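Local atomic coordinates of LSM2-LSM8 complex subunit lsm8 (PDB entry 6PPN), a protein that works as a subunit of the nuclear LSM2-LSM8 ring, which binds U6 snRNA ending in a cyclic 2',3' phosphate and takes part in spliceosome assembly. Residues 9-13 and 34-40. Sequence-based numbering, arbitrary orientation.
Sequences QRVQV and LILSDSF
Arg10, Val11 and Val13 meet residues 34-40 across the small, strongly curved sheet of the chain, in a largely buried contact that is polar where the chain turns at Ser37 and Asp38 and aliphatic beside it. Both terminal nitrogens of Arg10 fork onto a single atom, the carbonyl oxygen of Asp38: NH2 at 3.1 Å, with an N-H...O angle of 151°, and NH1 at 3.2 Å. The oxygen lies in the guanidinium plane, whereas both donors reach it from one face of the carbonyl. Bends at chi2 and chi3 fold the arginine chain toward this corner. NH2 also approaches Phe40 CE1 to 3.2 Å, this atom lying at the guanidinium edge, with the two planes 23° apart. In this Sm fold, strand 20-28 pairs with both 10-15 and 34-36, and its Ser24 hydroxyl gives NH1 another hydrogen-bonding partner. A leucine in place of Arg10 would probably leave the Asp38 carbonyl without these two donors and the corner less firmly tied to strand 10-15. On the aliphatic side, Val13 CG2 meets Leu34 CD1 tip to tip at 3.8 Å and lies equally near Leu36 CD1, while Val11 CG1 stands 4.2 Å from Leu36 CD2. Leu60 touches both Val13 and Leu36, and Val68 reaches Val11 and Leu34, continuing the hydrophobic interior.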
# COMPACT_ATOMS: atom_id res chain seq x y z
N GLN H 9 9.86 -23.13 12.70
CA GLN H 9 8.88 -23.33 13.76
C GLN H 9 7.50 -22.95 13.25
O GLN H 9 7.36 -22.26 12.24
CB GLN H 9 9.24 -22.51 15.00
CG GLN H 9 10.62 -22.84 15.55
CD GLN H 9 11.18 -21.70 16.37
OE1 GLN H 9 10.85 -21.54 17.55
NE2 GLN H 9 12.01 -20.87 15.73
N ARG H 10 6.48 -23.44 13.97
CA ARG H 10 5.09 -23.09 13.66
C ARG H 10 4.87 -21.62 13.93
O ARG H 10 5.29 -21.09 14.96
CB ARG H 10 4.10 -23.91 14.46
CG ARG H 10 4.14 -25.39 14.15
CD ARG H 10 3.91 -25.70 12.66
NE ARG H 10 2.52 -25.56 12.21
CZ ARG H 10 2.08 -25.95 11.00
NH1 ARG H 10 2.90 -26.51 10.12
NH2 ARG H 10 0.80 -25.79 10.67
N VAL H 11 4.24 -20.96 12.98
CA VAL H 11 4.13 -19.51 12.95
C VAL H 11 2.71 -19.19 12.50
O VAL H 11 2.07 -19.99 11.81
CB VAL H 11 5.22 -19.00 11.99
CG1 VAL H 11 4.68 -18.07 10.96
CG2 VAL H 11 6.41 -18.46 12.78
N GLN H 12 2.20 -18.03 12.90
CA GLN H 12 0.83 -17.64 12.56
C GLN H 12 0.88 -16.26 11.93
O GLN H 12 1.23 -15.29 12.59
CB GLN H 12 -0.10 -17.63 13.78
CG GLN H 12 -1.44 -16.93 13.48
CD GLN H 12 -2.45 -17.04 14.61
OE1 GLN H 12 -3.00 -18.11 14.86
NE2 GLN H 12 -2.70 -15.93 15.30
N VAL H 13 0.49 -16.17 10.66
CA VAL H 13 0.61 -14.94 9.89
C VAL H 13 -0.76 -14.30 9.83
O VAL H 13 -1.75 -14.97 9.51
CB VAL H 13 1.12 -15.21 8.47
CG1 VAL H 13 1.15 -13.89 7.70
CG2 VAL H 13 2.52 -15.85 8.49
N LEU H 34 7.45 -14.54 2.64
CA LEU H 34 7.57 -15.67 3.54
C LEU H 34 7.27 -16.95 2.78
O LEU H 34 6.48 -16.95 1.84
CB LEU H 34 6.60 -15.60 4.73
CG LEU H 34 6.53 -14.29 5.50
CD1 LEU H 34 5.38 -14.39 6.48
CD2 LEU H 34 7.82 -14.02 6.24
N ILE H 35 7.91 -18.06 3.20
CA ILE H 35 7.51 -19.40 2.80
C ILE H 35 6.96 -20.10 4.04
O ILE H 35 7.68 -20.29 5.02
CB ILE H 35 8.69 -20.22 2.25
CG1 ILE H 35 9.36 -19.54 1.07
CG2 ILE H 35 8.20 -21.62 1.84
CD1 ILE H 35 10.73 -20.17 0.74
N LEU H 36 5.72 -20.58 3.95
CA LEU H 36 5.15 -21.45 4.96
C LEU H 36 4.89 -22.82 4.34
O LEU H 36 4.42 -22.90 3.20
CB LEU H 36 3.84 -20.90 5.49
CG LEU H 36 3.87 -19.47 5.99
CD1 LEU H 36 2.53 -19.14 6.62
CD2 LEU H 36 4.96 -19.34 6.95
N SER H 37 5.22 -23.89 5.06
CA SER H 37 4.87 -25.22 4.60
C SER H 37 3.96 -25.89 5.60
O SER H 37 3.86 -25.46 6.75
CB SER H 37 6.12 -26.07 4.37
OG SER H 37 6.79 -26.29 5.58
N ASP H 38 3.27 -26.94 5.15
CA ASP H 38 2.21 -27.57 5.95
C ASP H 38 1.26 -26.54 6.54
O ASP H 38 0.84 -26.62 7.69
CB ASP H 38 2.81 -28.45 7.04
CG ASP H 38 3.41 -29.70 6.49
OD1 ASP H 38 2.65 -30.52 5.93
OD2 ASP H 38 4.66 -29.84 6.56
N SER H 39 0.93 -25.54 5.74
CA SER H 39 0.15 -24.43 6.24
C SER H 39 -1.35 -24.68 6.09
O SER H 39 -1.81 -25.54 5.33
CB SER H 39 0.51 -23.15 5.50
OG SER H 39 0.11 -23.32 4.16
N PHE H 40 -2.11 -23.91 6.85
CA PHE H 40 -3.57 -23.96 6.72
C PHE H 40 -4.11 -22.61 7.15
O PHE H 40 -3.43 -21.84 7.84
CB PHE H 40 -4.16 -25.13 7.52
CG PHE H 40 -3.83 -25.08 8.98
CD1 PHE H 40 -2.71 -25.73 9.47
CD2 PHE H 40 -4.65 -24.40 9.87
CE1 PHE H 40 -2.40 -25.69 10.82
CE2 PHE H 40 -4.34 -24.35 11.23
CZ PHE H 40 -3.22 -25.01 11.70